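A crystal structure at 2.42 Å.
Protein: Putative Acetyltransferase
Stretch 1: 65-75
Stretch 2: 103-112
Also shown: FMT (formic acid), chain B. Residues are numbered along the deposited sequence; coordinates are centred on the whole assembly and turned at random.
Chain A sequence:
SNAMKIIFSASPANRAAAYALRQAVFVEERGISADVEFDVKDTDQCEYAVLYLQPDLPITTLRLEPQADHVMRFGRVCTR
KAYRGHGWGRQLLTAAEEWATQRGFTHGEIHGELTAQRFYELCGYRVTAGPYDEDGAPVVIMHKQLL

Stretch 1 65-75: EPQADHVMRFG
Stretch 2 (103-112) RGFTHGEIHG

Strands 71-75 and 107-112 of one chain run parallel, their axes 36° apart and 4.6 Å at closest approach. Val-71 pairs with His-107, Met-72 with Gly-108 and Arg-73 with Glu-109 (CA-CA 4.9, 5.1 and 4.4 Å); phi/psi lie near -100/125 in 71-74 and range from -91/151 to -140/132 in 107-110. A type I' turn, Ala-68 to Val-71, with Asp-69 at 61/35 and His-70 at 69/26, leads from strand 65-66 into the first strand, and Gln-67 N donates back to Val-71 O (2.8 Å). The ladder starts where Thr-106 N donates to His-70 O (2.9 Å), continues with Met-72 N to His-107 O (2.9 Å) and a weak Glu-109 N to Met-72 O (2.9 Å), and reaches Phe-74 N to Glu-109 O (3.1 Å). Beyond it, a water bridges Phe-74 O (2.6 Å) and His-111 N (3.0 Å).

Val-71, Arg-73, His-107 and Glu-109 share one face. Arg-73 (t, t, m) and Glu-109 (t, t) form a salt bridge: Glu-109 OE1 accepts from Arg-73 NE at 2.6 Å and from Arg-73 NH2 at 2.7 Å, so the buried carboxylate meets a compensating charge. His-111 CE1 lies over the guanidinium, 3.4 Å from Arg-73 NH2, while formic acid O1 approaches its edge, 3.2 Å from Arg-73 NH2. Val-71 (t) packs CG1 against Glu-109 CB at 3.7 Å.

On the other face, selenomethionine Met-72 (t, p, p) curls so that its CE sits over the Phe-105 ring, 3.6 Å from Phe-105 CE2; Phe-105 is m, chi2 -93°. Pro-66 CB adds an apolar contact to Phe-105 CZ (3.9 Å). Gly-108 leaves room for Phe-74 (m): a CB there would come within 3.4 Å of Phe-74 CE2. Ile-110 (m, m) brings CD1 to 3.9 Å from Phe-74 CB. Together the stretches bury 740 Å².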

ATOM      1  N   GLU A  65     -11.934  -2.838  10.011  1.00 40.58           N
ATOM      2  CA  GLU A  65     -12.081  -1.981   8.828  1.00 38.29           C
ATOM      3  C   GLU A  65     -11.973  -2.778   7.505  1.00 43.36           C
ATOM      4  O   GLU A  65     -10.934  -2.748   6.824  1.00 42.56           O
ATOM      5  CB  GLU A  65     -11.042  -0.840   8.841  1.00 31.10           C
ATOM      6  CG  GLU A  65     -10.946  -0.063  10.162  1.00 35.92           C
ATOM      7  CD  GLU A  65      -9.863   1.029  10.165  1.00 50.61           C
ATOM      8  OE1 GLU A  65      -9.300   1.343   9.085  1.00 60.08           O
ATOM      9  OE2 GLU A  65      -9.571   1.573  11.255  1.00 44.94           O
ATOM     10  N   PRO A  66     -13.063  -3.459   7.116  1.00 41.26           N
ATOM     11  CA  PRO A  66     -13.080  -4.223   5.849  1.00 44.45           C
ATOM     12  C   PRO A  66     -12.754  -3.339   4.638  1.00 49.41           C
ATOM     13  O   PRO A  66     -13.241  -2.203   4.573  1.00 46.31           O
ATOM     14  CB  PRO A  66     -14.530  -4.694   5.707  1.00 45.10           C
ATOM     15  CG  PRO A  66     -15.294  -4.169   6.913  1.00 48.68           C
ATOM     16  CD  PRO A  66     -14.398  -3.280   7.726  1.00 41.26           C
ATOM     17  N   GLN A  67     -11.959  -3.860   3.703  1.00 43.53           N
ATOM     18  CA  GLN A  67     -11.643  -3.168   2.457  1.00 47.21           C
ATOM     19  C   GLN A  67     -12.168  -3.993   1.268  1.00 54.05           C
ATOM     20  O   GLN A  67     -12.721  -5.071   1.461  1.00 56.39           O
ATOM     21  CB  GLN A  67     -10.127  -2.959   2.333  1.00 37.42           C
ATOM     22  CG  GLN A  67      -9.473  -2.364   3.573  1.00 42.46           C
ATOM     23  CD  GLN A  67      -9.798  -0.888   3.753  1.00 48.76           C
ATOM     24  OE1 GLN A  67      -9.720  -0.112   2.792  1.00 34.90           O
ATOM     25  NE2 GLN A  67     -10.180  -0.491   4.987  1.00 34.53           N
ATOM     26  N   ALA A  68     -11.995  -3.491   0.046  1.00 53.08           N
ATOM     27  CA  ALA A  68     -12.369  -4.255  -1.149  1.00 59.49           C
ATOM     28  C   ALA A  68     -11.496  -5.493  -1.353  1.00 58.24           C
ATOM     29  O   ALA A  68     -10.416  -5.603  -0.777  1.00 56.82           O
ATOM     30  CB  ALA A  68     -12.313  -3.368  -2.403  1.00 55.53           C
ATOM     31  N   ASP A  69     -11.981  -6.417  -2.181  1.00 52.24           N
ATOM     32  CA  ASP A  69     -11.206  -7.572  -2.631  1.00 53.80           C
ATOM     33  C   ASP A  69     -10.730  -8.516  -1.512  1.00 58.10           C
ATOM     34  O   ASP A  69      -9.636  -9.099  -1.599  1.00 49.40           O
ATOM     35  CB  ASP A  69     -10.023  -7.131  -3.505  1.00 58.44           C
ATOM     36  CG  ASP A  69      -9.577  -8.223  -4.470  1.00 73.80           C
ATOM     37  OD1 ASP A  69     -10.353  -9.192  -4.649  1.00 82.38           O
ATOM     38  OD2 ASP A  69      -8.463  -8.116  -5.050  1.00 67.24           O
ATOM     39  N   HIS A  70     -11.554  -8.660  -0.473  1.00 58.33           N
ATOM     40  CA  HIS A  70     -11.318  -9.645   0.587  1.00 57.52           C
ATOM     41  C   HIS A  70     -10.103  -9.332   1.468  1.00 53.78           C
ATOM     42  O   HIS A  70      -9.509 -10.229   2.060  1.00 51.23           O
ATOM     43  CB  HIS A  70     -11.217 -11.056  -0.006  1.00 52.12           C
ATOM     44  CG  HIS A  70     -12.429 -11.460  -0.783  1.00 63.49           C
ATOM     45  ND1 HIS A  70     -12.454 -11.505  -2.161  1.00 63.73           N
ATOM     46  CD2 HIS A  70     -13.675 -11.809  -0.372  1.00 70.20           C
ATOM     47  CE1 HIS A  70     -13.655 -11.880  -2.566  1.00 69.73           C
ATOM     48  NE2 HIS A  70     -14.414 -12.070  -1.501  1.00 71.50           N
ATOM     49  N   VAL A  71      -9.753  -8.052   1.543  1.00 52.36           N
ATOM     50  CA  VAL A  71      -8.712  -7.572   2.445  1.00 48.91           C
ATOM     51  C   VAL A  71      -9.332  -6.939   3.701  1.00 48.65           C
ATOM     52  O   VAL A  71     -10.165  -6.032   3.598  1.00 46.73           O
ATOM     53  CB  VAL A  71      -7.778  -6.550   1.739  1.00 48.87           C
ATOM     54  CG1 VAL A  71      -6.758  -5.978   2.721  1.00 42.84           C
ATOM     55  CG2 VAL A  71      -7.062  -7.200   0.532  1.00 37.48           C
HETATM   56  N   MSE A  72      -8.946  -7.442   4.878  1.00 45.38           N
HETATM   57  CA  MSE A  72      -9.371  -6.859   6.152  1.00 40.21           C
HETATM   58  C   MSE A  72      -8.275  -5.998   6.752  1.00 38.09           C
HETATM   59  O   MSE A  72      -7.161  -6.469   6.962  1.00 33.39           O
HETATM   60  CB  MSE A  72      -9.751  -7.937   7.166  1.00 42.66           C
HETATM   61  CG  MSE A  72      -9.994  -7.374   8.570  1.00 55.19           C
HETATM   62 SE   MSE A  72     -11.628  -6.284   8.766  0.75 44.12          SE
HETATM   63  CE  MSE A  72     -12.901  -7.693   8.259  1.00 41.18           C
ATOM     64  N   ARG A  73      -8.585  -4.736   7.023  1.00 32.38           N
ATOM     65  CA  ARG A  73      -7.639  -3.887   7.740  1.00 48.04           C
ATOM     66  C   ARG A  73      -8.001  -3.836   9.234  1.00 43.57           C
ATOM     67  O   ARG A  73      -9.172  -3.647   9.594  1.00 35.20           O
ATOM     68  CB  ARG A  73      -7.552  -2.484   7.116  1.00 41.01           C
ATOM     69  CG  ARG A  73      -6.621  -1.517   7.866  1.00 41.71           C
ATOM     70  CD  ARG A  73      -6.747  -0.091   7.323  1.00 33.94           C
ATOM     71  NE  ARG A  73      -6.453  -0.066   5.901  1.00 54.97           N
ATOM     72  CZ  ARG A  73      -6.639   0.974   5.092  1.00 51.13           C
ATOM     73  NH1 ARG A  73      -7.146   2.107   5.557  1.00 33.43           N
ATOM     74  NH2 ARG A  73      -6.324   0.863   3.804  1.00 38.41           N
ATOM     75  N   PHE A  74      -7.002  -4.054  10.087  1.00 37.79           N
ATOM     76  CA  PHE A  74      -7.164  -3.923  11.536  1.00 33.68           C
ATOM     77  C   PHE A  74      -6.585  -2.574  11.994  1.00 41.02           C
ATOM     78  O   PHE A  74      -5.387  -2.332  11.825  1.00 42.66           O
ATOM     79  CB  PHE A  74      -6.429  -5.048  12.264  1.00 36.06           C
ATOM     80  CG  PHE A  74      -6.763  -6.437  11.769  1.00 38.08           C
ATOM     81  CD1 PHE A  74      -7.964  -7.057  12.131  1.00 33.16           C
ATOM     82  CD2 PHE A  74      -5.860  -7.139  10.964  1.00 33.49           C
ATOM     83  CE1 PHE A  74      -8.268  -8.347  11.692  1.00 33.10           C
ATOM     84  CE2 PHE A  74      -6.152  -8.431  10.514  1.00 35.68           C
ATOM     85  CZ  PHE A  74      -7.356  -9.040  10.877  1.00 39.63           C
ATOM     86  N   GLY A  75      -7.419  -1.697  12.557  1.00 38.12           N
ATOM     87  CA  GLY A  75      -6.959  -0.381  12.986  1.00 36.95           C
ATOM     88  C   GLY A  75      -7.249   0.049  14.425  1.00 45.46           C
ATOM     89  O   GLY A  75      -7.761  -0.741  15.242  1.00 37.91           O
ATOM     90  N   ARG A 103     -15.230 -15.050   7.818  1.00 59.12           N
ATOM     91  CA  ARG A 103     -16.137 -14.225   7.023  1.00 54.89           C
ATOM     92  C   ARG A 103     -15.635 -13.988   5.584  1.00 57.77           C
ATOM     93  O   ARG A 103     -16.101 -13.083   4.895  1.00 60.72           O
ATOM     94  CB  ARG A 103     -16.423 -12.913   7.757  1.00 50.31           C
ATOM     95  CG  ARG A 103     -17.334 -13.113   8.956  1.00 55.90           C
ATOM     96  CD  ARG A 103     -17.061 -12.169  10.140  1.00 50.75           C
ATOM     97  NE  ARG A 103     -17.945 -12.518  11.254  1.00 52.77           N
ATOM     98  CZ  ARG A 103     -17.707 -13.499  12.124  1.00 56.65           C
ATOM     99  NH1 ARG A 103     -16.596 -14.220  12.040  1.00 53.72           N
ATOM    100  NH2 ARG A 103     -18.575 -13.758  13.090  1.00 60.62           N
ATOM    101  N   GLY A 104     -14.681 -14.809   5.144  1.00 54.87           N
ATOM    102  CA  GLY A 104     -14.258 -14.820   3.756  1.00 56.04           C
ATOM    103  C   GLY A 104     -13.185 -13.822   3.347  1.00 59.52           C
ATOM    104  O   GLY A 104     -12.977 -13.590   2.157  1.00 64.87           O
ATOM    105  N   PHE A 105     -12.502 -13.217   4.312  1.00 51.91           N
ATOM    106  CA  PHE A 105     -11.368 -12.361   3.978  1.00 46.38           C
ATOM    107  C   PHE A 105     -10.121 -13.237   3.901  1.00 49.83           C
ATOM    108  O   PHE A 105      -9.991 -14.192   4.676  1.00 54.16           O
ATOM    109  CB  PHE A 105     -11.229 -11.213   4.990  1.00 43.80           C
ATOM    110  CG  PHE A 105     -12.393 -10.252   4.972  1.00 43.17           C
ATOM    111  CD1 PHE A 105     -12.358  -9.107   4.182  1.00 37.45           C
ATOM    112  CD2 PHE A 105     -13.541 -10.507   5.729  1.00 51.60           C
ATOM    113  CE1 PHE A 105     -13.447  -8.229   4.145  1.00 43.68           C
ATOM    114  CE2 PHE A 105     -14.633  -9.627   5.707  1.00 41.36           C
ATOM    115  CZ  PHE A 105     -14.585  -8.489   4.912  1.00 44.15           C
ATOM    116  N   THR A 106      -9.226 -12.948   2.955  1.00 49.20           N
ATOM    117  CA  THR A 106      -8.027 -13.786   2.760  1.00 50.60           C
ATOM    118  C   THR A 106      -6.710 -13.100   3.124  1.00 49.94           C
ATOM    119  O   THR A 106      -5.666 -13.744   3.192  1.00 52.87           O
ATOM    120  CB  THR A 106      -7.901 -14.313   1.303  1.00 57.00           C
ATOM    121  OG1 THR A 106      -7.815 -13.210   0.388  1.00 47.97           O
ATOM    122  CG2 THR A 106      -9.089 -15.192   0.942  1.00 59.05           C
ATOM    123  N   HIS A 107      -6.755 -11.795   3.350  1.00 49.32           N
ATOM    124  CA  HIS A 107      -5.541 -11.060   3.672  1.00 52.84           C
ATOM    125  C   HIS A 107      -5.740 -10.066   4.808  1.00 50.91           C
ATOM    126  O   HIS A 107      -6.752  -9.354   4.854  1.00 41.91           O
ATOM    127  CB  HIS A 107      -5.014 -10.332   2.430  1.00 45.88           C
ATOM    128  CG  HIS A 107      -4.517 -11.249   1.364  1.00 51.29           C
ATOM    129  ND1 HIS A 107      -5.341 -11.782   0.397  1.00 60.80           N
ATOM    130  CD2 HIS A 107      -3.278 -11.734   1.113  1.00 55.27           C
ATOM    131  CE1 HIS A 107      -4.631 -12.550  -0.411  1.00 48.04           C
ATOM    132  NE2 HIS A 107      -3.377 -12.539   0.005  1.00 51.01           N
ATOM    133  N   GLY A 108      -4.761 -10.017   5.711  1.00 46.62           N
ATOM    134  CA  GLY A 108      -4.734  -9.005   6.749  1.00 33.87           C
ATOM    135  C   GLY A 108      -3.961  -7.797   6.260  1.00 40.38           C
ATOM    136  O   GLY A 108      -3.044  -7.922   5.426  1.00 39.28           O
ATOM    137  N   GLU A 109      -4.317  -6.626   6.782  1.00 37.40           N
ATOM    138  CA  GLU A 109      -3.684  -5.375   6.379  1.00 39.60           C
ATOM    139  C   GLU A 109      -3.472  -4.470   7.595  1.00 47.17           C
ATOM    140  O   GLU A 109      -4.402  -4.264   8.406  1.00 35.98           O
ATOM    141  CB  GLU A 109      -4.539  -4.659   5.313  1.00 34.94           C
ATOM    142  CG  GLU A 109      -4.022  -3.264   4.890  1.00 34.07           C
ATOM    143  CD  GLU A 109      -4.845  -2.630   3.760  1.00 44.00           C
ATOM    144  OE1 GLU A 109      -5.714  -1.772   4.050  1.00 33.50           O
ATOM    145  OE2 GLU A 109      -4.619  -2.986   2.576  1.00 43.97           O
ATOM    146  N   ILE A 110      -2.257  -3.930   7.718  1.00 38.28           N
ATOM    147  CA  ILE A 110      -1.913  -3.035   8.826  1.00 40.14           C
ATOM    148  C   ILE A 110      -1.236  -1.770   8.313  1.00 44.89           C
ATOM    149  O   ILE A 110      -0.325  -1.858   7.481  1.00 45.09           O
ATOM    150  CB  ILE A 110      -0.914  -3.709   9.808  1.00 46.06           C
ATOM    151  CG1 ILE A 110      -1.506  -4.982  10.420  1.00 46.12           C
ATOM    152  CG2 ILE A 110      -0.406  -2.700  10.880  1.00 40.25           C
ATOM    153  CD1 ILE A 110      -2.627  -4.737  11.392  1.00 47.40           C
ATOM    154  N   HIS A 111      -1.656  -0.600   8.803  1.00 37.38           N
ATOM    155  CA  HIS A 111      -0.884   0.633   8.552  1.00 48.05           C
ATOM    156  C   HIS A 111      -0.189   1.022   9.863  1.00 47.88           C
ATOM    157  O   HIS A 111      -0.691   1.845  10.614  1.00 46.28           O
ATOM    158  CB  HIS A 111      -1.768   1.804   8.055  1.00 38.82           C
ATOM    159  CG  HIS A 111      -2.322   1.623   6.672  1.00 50.76           C
ATOM    160  ND1 HIS A 111      -3.040   2.608   6.024  1.00 52.53           N
ATOM    161  CD2 HIS A 111      -2.255   0.579   5.806  1.00 49.68           C
ATOM    162  CE1 HIS A 111      -3.400   2.175   4.826  1.00 44.30           C
ATOM    163  NE2 HIS A 111      -2.933   0.950   4.667  1.00 37.46           N
ATOM    164  N   GLY A 112       0.965   0.432  10.144  1.00 50.17           N
ATOM    165  CA  GLY A 112       1.577   0.585  11.453  1.00 44.45           C
ATOM    166  C   GLY A 112       2.623   1.680  11.570  1.00 52.39           C
ATOM    167  O   GLY A 112       3.145   2.183  10.569  1.00 53.27           O
TER
HETATM  168  C   FMT B 201      -6.527   4.570   2.651  1.00 71.37           C
HETATM  169  O1  FMT B 201      -7.272   3.610   2.478  1.00 69.82           O
HETATM  170  O2  FMT B 201      -5.547   4.530   3.394  1.00 68.54           O
HETATM  171  O   HOH W   1      -3.862  -0.430  10.809  1.00 45.64           O